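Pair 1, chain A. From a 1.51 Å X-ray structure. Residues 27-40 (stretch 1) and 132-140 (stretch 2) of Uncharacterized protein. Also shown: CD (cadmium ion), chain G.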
# COMPACT_ATOMS: atom_id res chain seq x y z
N PRO A 27 32.00 14.29 20.88
CA PRO A 27 30.78 13.46 21.03
C PRO A 27 31.00 11.97 20.92
O PRO A 27 30.10 11.21 21.39
CB PRO A 27 29.83 14.03 20.00
CG PRO A 27 30.74 14.64 18.94
CD PRO A 27 31.93 15.15 19.68
N PHE A 28 32.08 11.51 20.29
CA PHE A 28 32.26 10.04 20.07
C PHE A 28 33.23 9.40 21.03
O PHE A 28 33.44 8.18 20.95
CB PHE A 28 32.74 9.73 18.64
CG PHE A 28 31.97 10.48 17.55
CD1 PHE A 28 30.62 10.83 17.71
CD2 PHE A 28 32.63 10.81 16.36
CE1 PHE A 28 29.98 11.43 16.68
CE2 PHE A 28 31.97 11.43 15.32
CZ PHE A 28 30.64 11.76 15.52
N GLU A 29 33.73 10.21 21.98
CA GLU A 29 34.78 9.76 22.89
C GLU A 29 34.41 8.53 23.73
O GLU A 29 35.28 7.69 23.95
CB GLU A 29 35.09 10.94 23.78
CG GLU A 29 35.73 10.61 25.08
CD GLU A 29 36.09 11.90 25.75
OE1 GLU A 29 37.18 12.37 25.38
OE2 GLU A 29 35.22 12.47 26.50
N ASP A 30 33.16 8.37 24.16
CA ASP A 30 32.89 7.20 25.01
C ASP A 30 32.43 5.89 24.27
O ASP A 30 32.17 4.86 24.91
CB ASP A 30 31.89 7.57 26.13
CG ASP A 30 32.48 8.59 27.15
OD1 ASP A 30 31.72 9.54 27.48
OD2 ASP A 30 33.69 8.46 27.56
N ALA A 31 32.40 5.93 22.94
CA ALA A 31 31.71 4.88 22.18
C ALA A 31 32.56 3.62 22.20
O ALA A 31 33.82 3.72 22.09
CB ALA A 31 31.54 5.32 20.77
N LYS A 32 31.94 2.49 22.47
CA LYS A 32 32.48 1.16 22.34
C LYS A 32 31.99 0.42 21.06
O LYS A 32 32.69 -0.42 20.50
CB LYS A 32 32.23 0.27 23.58
CG LYS A 32 32.97 0.89 24.86
CD LYS A 32 33.67 -0.19 25.81
CE LYS A 32 32.76 -0.85 26.89
NZ LYS A 32 31.96 0.19 27.65
N LYS A 33 30.72 0.73 20.65
CA LYS A 33 30.15 -0.02 19.52
C LYS A 33 29.25 1.05 18.83
O LYS A 33 28.42 1.65 19.52
CB LYS A 33 29.34 -1.22 20.00
CG LYS A 33 28.71 -1.94 18.80
CD LYS A 33 27.71 -3.08 19.08
CE LYS A 33 28.39 -4.22 19.90
NZ LYS A 33 27.39 -5.28 20.25
N VAL A 34 29.43 1.17 17.52
CA VAL A 34 28.52 2.10 16.74
C VAL A 34 28.05 1.32 15.56
O VAL A 34 28.66 0.41 15.01
CB VAL A 34 29.22 3.40 16.34
CG1 VAL A 34 29.74 4.11 17.63
CG2 VAL A 34 30.39 3.12 15.35
N ILE A 35 26.82 1.76 15.10
CA ILE A 35 26.28 1.25 13.84
C ILE A 35 26.25 2.40 12.83
O ILE A 35 25.76 3.51 13.16
CB ILE A 35 24.85 0.71 14.05
CG1 ILE A 35 24.98 -0.64 14.84
CG2 ILE A 35 24.27 0.40 12.69
CD1 ILE A 35 23.63 -1.29 15.05
N CYS A 36 26.82 2.11 11.64
CA CYS A 36 26.74 3.08 10.57
C CYS A 36 25.81 2.55 9.53
O CYS A 36 25.96 1.48 8.99
CB CYS A 36 28.15 3.22 9.91
SG CYS A 36 29.36 3.84 11.20
N ILE A 37 24.72 3.32 9.32
CA ILE A 37 23.63 2.91 8.41
C ILE A 37 23.81 3.60 7.07
O ILE A 37 23.94 4.89 7.00
CB ILE A 37 22.31 3.36 9.04
CG1 ILE A 37 22.20 2.59 10.41
CG2 ILE A 37 21.16 2.81 8.12
CD1 ILE A 37 20.80 2.88 11.12
N GLU A 38 23.86 2.83 6.02
CA GLU A 38 24.07 3.35 4.63
C GLU A 38 22.92 2.93 3.77
O GLU A 38 22.49 1.79 3.77
CB GLU A 38 25.40 2.89 3.96
CG GLU A 38 25.60 1.34 4.08
CD GLU A 38 26.93 0.88 3.48
OE1 GLU A 38 27.71 1.73 3.06
OE2 GLU A 38 27.12 -0.37 3.28
N PRO A 39 22.51 3.82 2.89
CA PRO A 39 21.43 3.44 1.94
C PRO A 39 21.85 2.41 0.93
O PRO A 39 21.09 1.46 0.65
CB PRO A 39 21.08 4.81 1.23
CG PRO A 39 21.45 5.89 2.22
CD PRO A 39 22.75 5.30 3.01
N HIS A 40 23.12 2.58 0.38
CA HIS A 40 23.64 1.67 -0.64
C HIS A 40 25.07 1.28 -0.22
O HIS A 40 25.66 1.95 0.60
CB HIS A 40 23.78 2.48 -1.99
CG HIS A 40 22.48 3.09 -2.38
ND1 HIS A 40 22.36 4.48 -2.47
CD2 HIS A 40 21.32 2.54 -2.81
CE1 HIS A 40 21.12 4.74 -2.90
NE2 HIS A 40 20.47 3.59 -3.12
N LYS A 132 22.83 -3.39 20.72
CA LYS A 132 22.93 -2.38 21.79
C LYS A 132 24.02 -1.34 21.52
O LYS A 132 24.98 -1.16 22.35
CB LYS A 132 23.20 -3.13 23.13
CG LYS A 132 21.97 -3.93 23.49
CD LYS A 132 22.15 -4.63 24.89
CE LYS A 132 20.81 -5.06 25.63
NZ LYS A 132 19.69 -3.93 25.96
N PRO A 133 24.05 -0.71 20.36
CA PRO A 133 25.13 0.22 20.06
C PRO A 133 25.03 1.47 20.89
O PRO A 133 23.94 2.05 21.24
CB PRO A 133 24.90 0.56 18.56
CG PRO A 133 23.32 0.47 18.44
CD PRO A 133 23.11 -0.86 19.22
N ASP A 134 26.22 2.07 21.15
CA ASP A 134 26.23 3.37 21.84
C ASP A 134 25.84 4.52 20.91
O ASP A 134 25.27 5.51 21.37
CB ASP A 134 27.71 3.74 22.45
CG ASP A 134 28.20 2.60 23.28
OD1 ASP A 134 29.08 1.87 22.87
OD2 ASP A 134 27.53 2.36 24.34
N GLY A 135 26.25 4.37 19.65
CA GLY A 135 26.01 5.47 18.63
C GLY A 135 25.50 4.82 17.38
O GLY A 135 25.79 3.70 17.02
N VAL A 136 24.66 5.68 16.73
CA VAL A 136 24.17 5.37 15.34
C VAL A 136 24.44 6.55 14.40
O VAL A 136 24.14 7.69 14.82
CB VAL A 136 22.62 5.02 15.43
CG1 VAL A 136 22.09 4.80 13.98
CG2 VAL A 136 22.41 3.75 16.14
N PHE A 137 25.01 6.21 13.26
CA PHE A 137 25.26 7.21 12.22
C PHE A 137 24.31 6.91 11.03
O PHE A 137 24.10 5.75 10.67
CB PHE A 137 26.70 7.07 11.68
CG PHE A 137 27.78 7.46 12.69
CD1 PHE A 137 28.18 6.54 13.64
CD2 PHE A 137 28.37 8.71 12.64
CE1 PHE A 137 29.19 6.92 14.62
CE2 PHE A 137 29.35 9.10 13.58
CZ PHE A 137 29.78 8.18 14.57
N ALA A 138 23.80 7.97 10.43
CA ALA A 138 22.92 7.81 9.25
C ALA A 138 22.97 9.10 8.42
O ALA A 138 23.38 10.16 8.95
CB ALA A 138 21.45 7.57 9.75
N PRO A 139 22.48 9.06 7.16
CA PRO A 139 22.39 10.34 6.40
C PRO A 139 21.45 11.34 7.00
O PRO A 139 20.43 10.92 7.58
CB PRO A 139 21.86 9.91 5.00
CG PRO A 139 22.28 8.39 4.91
CD PRO A 139 22.09 7.89 6.36
N ASP A 140 21.72 12.62 6.83
CA ASP A 140 20.80 13.66 7.27
C ASP A 140 19.66 13.72 6.24
O ASP A 140 19.88 14.14 5.10
CB ASP A 140 21.63 14.97 7.25
CG ASP A 140 20.82 16.17 7.65
OD1 ASP A 140 21.45 17.26 7.96
OD2 ASP A 140 19.57 16.12 7.68
CD CD G . 23.97 6.09 -2.02
O HOH W 1 23.46 6.93 -4.41

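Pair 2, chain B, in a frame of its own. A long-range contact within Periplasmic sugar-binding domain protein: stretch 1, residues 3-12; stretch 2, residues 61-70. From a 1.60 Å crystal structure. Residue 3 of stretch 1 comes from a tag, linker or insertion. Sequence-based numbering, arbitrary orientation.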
# COMPACT_ATOMS: atom_id res chain seq x y z
N LEU B 3 -0.33 27.35 -11.72
CA LEU B 3 0.47 26.15 -11.32
C LEU B 3 -0.17 24.87 -11.85
O LEU B 3 -1.39 24.79 -11.98
CB LEU B 3 0.58 26.05 -9.80
CG LEU B 3 1.30 27.14 -9.01
CD1 LEU B 3 0.58 28.48 -9.15
CD2 LEU B 3 1.37 26.73 -7.54
N THR B 4 0.66 23.88 -12.15
CA THR B 4 0.15 22.60 -12.63
C THR B 4 -0.79 22.09 -11.54
O THR B 4 -0.43 22.09 -10.36
CB THR B 4 1.29 21.60 -12.84
OG1 THR B 4 2.18 22.11 -13.84
CG2 THR B 4 0.74 20.26 -13.29
N SER B 5 -1.98 21.67 -11.93
CA SER B 5 -2.97 21.20 -10.96
C SER B 5 -3.25 19.71 -11.05
O SER B 5 -3.33 19.13 -12.14
CB SER B 5 -4.27 21.97 -11.14
OG SER B 5 -4.76 21.82 -12.47
N VAL B 6 -3.42 19.09 -9.89
CA VAL B 6 -3.71 17.67 -9.79
C VAL B 6 -4.80 17.42 -8.76
O VAL B 6 -4.81 18.04 -7.69
CB VAL B 6 -2.45 16.88 -9.35
CG1 VAL B 6 -2.78 15.40 -9.23
CG2 VAL B 6 -1.32 17.08 -10.35
N VAL B 7 -5.73 16.53 -9.09
CA VAL B 7 -6.78 16.15 -8.16
C VAL B 7 -6.60 14.66 -7.94
O VAL B 7 -6.51 13.89 -8.90
CB VAL B 7 -8.20 16.40 -8.73
CG1 VAL B 7 -9.24 15.76 -7.81
CG2 VAL B 7 -8.46 17.90 -8.83
N PHE B 8 -6.50 14.25 -6.68
CA PHE B 8 -6.34 12.84 -6.37
C PHE B 8 -7.57 12.33 -5.65
O PHE B 8 -8.01 12.93 -4.66
CB PHE B 8 -5.10 12.59 -5.49
CG PHE B 8 -4.99 11.17 -4.98
CD1 PHE B 8 -5.05 10.09 -5.86
CD2 PHE B 8 -4.82 10.91 -3.62
CE1 PHE B 8 -4.95 8.78 -5.39
CE2 PHE B 8 -4.72 9.60 -3.15
CZ PHE B 8 -4.78 8.54 -4.04
N LEU B 9 -8.14 11.25 -6.15
CA LEU B 9 -9.31 10.63 -5.54
C LEU B 9 -8.81 9.52 -4.61
O LEU B 9 -8.48 8.42 -5.05
CB LEU B 9 -10.24 10.06 -6.62
CG LEU B 9 -10.62 11.08 -7.71
CD1 LEU B 9 -11.58 10.44 -8.70
CD2 LEU B 9 -11.26 12.32 -7.07
N ASN B 10 -8.74 9.86 -3.32
CA ASN B 10 -8.27 8.97 -2.26
C ASN B 10 -9.43 8.04 -1.87
O ASN B 10 -10.51 8.50 -1.51
CB ASN B 10 -7.83 9.83 -1.07
CG ASN B 10 -7.04 9.05 -0.05
OD1 ASN B 10 -7.45 7.98 0.38
ND2 ASN B 10 -5.88 9.60 0.34
N PRO B 11 -9.22 6.71 -1.93
CA PRO B 11 -10.29 5.77 -1.58
C PRO B 11 -10.58 5.57 -0.09
O PRO B 11 -11.65 5.07 0.28
CB PRO B 11 -9.84 4.47 -2.24
CG PRO B 11 -8.34 4.54 -2.13
CD PRO B 11 -8.02 6.00 -2.42
N GLY B 12 -9.64 5.96 0.76
CA GLY B 12 -9.84 5.72 2.18
C GLY B 12 -10.64 6.74 2.96
O GLY B 12 -11.24 7.65 2.39
N ASP B 61 -13.10 24.79 -14.70
CA ASP B 61 -11.83 24.82 -13.99
C ASP B 61 -11.38 23.41 -13.67
O ASP B 61 -11.16 23.06 -12.51
CB ASP B 61 -11.96 25.63 -12.69
CG ASP B 61 -12.17 27.11 -12.94
OD1 ASP B 61 -11.27 27.74 -13.53
OD2 ASP B 61 -13.23 27.63 -12.55
N LYS B 62 -11.26 22.59 -14.71
CA LYS B 62 -10.82 21.21 -14.55
C LYS B 62 -9.32 21.19 -14.25
O LYS B 62 -8.58 22.07 -14.68
CB LYS B 62 -11.09 20.41 -15.83
CG LYS B 62 -12.54 20.33 -16.24
CD LYS B 62 -12.68 19.56 -17.55
CE LYS B 62 -14.13 19.50 -18.01
NZ LYS B 62 -14.67 20.86 -18.29
N PRO B 63 -8.86 20.19 -13.49
CA PRO B 63 -7.43 20.11 -13.16
C PRO B 63 -6.66 19.61 -14.38
O PRO B 63 -7.25 19.06 -15.31
CB PRO B 63 -7.41 19.10 -12.02
CG PRO B 63 -8.50 18.15 -12.41
CD PRO B 63 -9.61 19.09 -12.86
N ASP B 64 -5.35 19.79 -14.37
CA ASP B 64 -4.54 19.31 -15.49
C ASP B 64 -4.51 17.79 -15.44
O ASP B 64 -4.58 17.12 -16.48
CB ASP B 64 -3.11 19.85 -15.40
CG ASP B 64 -3.04 21.35 -15.58
OD1 ASP B 64 -3.67 21.86 -16.52
OD2 ASP B 64 -2.35 22.02 -14.78
N TYR B 65 -4.41 17.25 -14.23
CA TYR B 65 -4.35 15.80 -14.01
C TYR B 65 -5.37 15.32 -12.99
O TYR B 65 -5.69 16.02 -12.02
CB TYR B 65 -2.97 15.40 -13.50
CG TYR B 65 -1.83 15.74 -14.42
CD1 TYR B 65 -1.40 14.84 -15.40
CD2 TYR B 65 -1.18 16.98 -14.34
CE1 TYR B 65 -0.36 15.16 -16.27
CE2 TYR B 65 -0.14 17.31 -15.21
CZ TYR B 65 0.26 16.40 -16.17
OH TYR B 65 1.27 16.73 -17.04
N LEU B 66 -5.86 14.10 -13.21
CA LEU B 66 -6.80 13.44 -12.31
C LEU B 66 -6.10 12.13 -11.96
O LEU B 66 -5.82 11.32 -12.84
CB LEU B 66 -8.13 13.15 -13.03
CG LEU B 66 -9.45 13.00 -12.26
CD1 LEU B 66 -10.20 11.78 -12.80
CD2 LEU B 66 -9.22 12.88 -10.76
N MSE B 67 -5.79 11.95 -10.68
CA MSE B 67 -5.13 10.74 -10.22
C MSE B 67 -6.11 9.88 -9.44
O MSE B 67 -6.89 10.38 -8.64
CB MSE B 67 -3.95 11.10 -9.32
CG MSE B 67 -3.04 9.93 -9.01
SE MSE B 67 -1.62 10.49 -7.82
CE MSE B 67 -1.01 12.06 -8.71
N LEU B 68 -6.10 8.58 -9.69
CA LEU B 68 -7.01 7.68 -9.00
C LEU B 68 -6.40 6.30 -8.84
O LEU B 68 -5.50 5.92 -9.58
CB LEU B 68 -8.32 7.55 -9.79
CG LEU B 68 -8.18 7.03 -11.23
CD1 LEU B 68 -9.39 6.17 -11.60
CD2 LEU B 68 -8.03 8.21 -12.19
N VAL B 69 -6.90 5.57 -7.85
CA VAL B 69 -6.43 4.22 -7.58
C VAL B 69 -7.20 3.27 -8.48
O VAL B 69 -8.39 3.45 -8.71
CB VAL B 69 -6.66 3.84 -6.11
CG1 VAL B 69 -6.22 2.41 -5.87
CG2 VAL B 69 -5.90 4.80 -5.20
N ASN B 70 -6.51 2.26 -9.01
CA ASN B 70 -7.17 1.32 -9.90
C ASN B 70 -8.04 0.31 -9.15
O ASN B 70 -7.70 -0.12 -8.04
CB ASN B 70 -6.14 0.59 -10.75
CG ASN B 70 -6.72 0.07 -12.05
OD1 ASN B 70 -7.89 0.31 -12.36
ND2 ASN B 70 -5.90 -0.63 -12.83
O HOH W 2 -9.28 6.35 -6.59

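The sharpest difference between the two pairs lies on one face of the sheet, where the phenylalanine of one bridge changes strands, F137(A) facing C36(A) in pair 1 and F8(B) facing the selenomethionine M67(B) in pair 2, and a glycine in pair 1, G135(A), matches a tyrosine in pair 2, Y65(B). F137(A) and M67(B), which occupy matching positions, lie two residues further on.

The backbone beneath these differences is the same. Two parallel strands, 33-38 with 135-139 in pair 1 and 5-10 with 65-69 in pair 2, approach to 4.7 Å in both cases, with axes at 16° and 19°, and the central residues superpose with an RMSD of 0.6 Å. Three bonds of the ladder match. I35(A) N donates to G135(A) O (2.9 Å), F137(A) N to I35(A) O (2.8 Å) and I37(A) N to F137(A) O (2.8 Å); in pair 2, V7(B) N donates to Y65(B) O (3.0 Å), M67(B) N to V7(B) O (2.7 Å) and L9(B) N to M67(B) O (2.9 Å). I35(A) and V7(B), both bonded through N and O, coincide to 0.1 Å at CA. At the first rung the strong and weak donors are exchanged: K33(A) O takes D134(A) N at 2.8 Å and G135(A) N only weakly at 3.5 Å, whereas S5(B) O takes Y65(B) N at 3.0 Å and D64(B) N only weakly at 3.1 Å.

Ahead of the second strand, a proline and an aspartate occupy matching positions, P133(A) with P63(B) and D134(A) with D64(B). Both aspartates accept from the first strand, but differently. D134(A) OD1 receives two backbone amides, K32(A) N and K33(A) N, each at 3.0 Å. In pair 2, D64(B) OD2 accepts S5(B) N at 2.9 Å, and the serine hydroxyl adds a link: D64(B) N donates to S5(B) OG at 2.8 Å. The lysine at the matching position, K33(A), has no such hydroxyl close to its backbone.

On the face that carries V34(A), C36(A) and F137(A), the edge of F137(A) meets the face of F28(A), with centroids 5.1 Å apart and planes at 69°. F28(A) comes from the turn preceding the strand. V34(A) CB also lies at the edge of the F137(A) ring, 3.9 Å from F137(A) CE1. In pair 2, V6(B) packs against both neighbours, V6(B) CG2 to Y65(B) CB at 3.9 Å and V6(B) CG1 to M67(B) CE at 3.8 Å, while F8(B) CD1 touches M67(B) CG at 3.7 Å.

The other face is more alike. I35(A) CD1 meets P133(A) CG at 3.8 Å, and V7(B) CG2 meets P63(B) CB at 3.6 Å; I37(A) CD1 reaches V136(A) CG1 (3.7 Å) much as L9(B) CG reaches L66(B) CD2 (3.8 Å). Beyond the ladder, P39(A) CD packs on P139(A) CG at 3.7 Å, whereas P11(B) CD packs on V69(B) CG2 at 3.7 Å. V69(B) retains an amide, and water 2 links V69(B) N (2.8 Å from the water O) to L9(B) O (2.7 Å from the same water O).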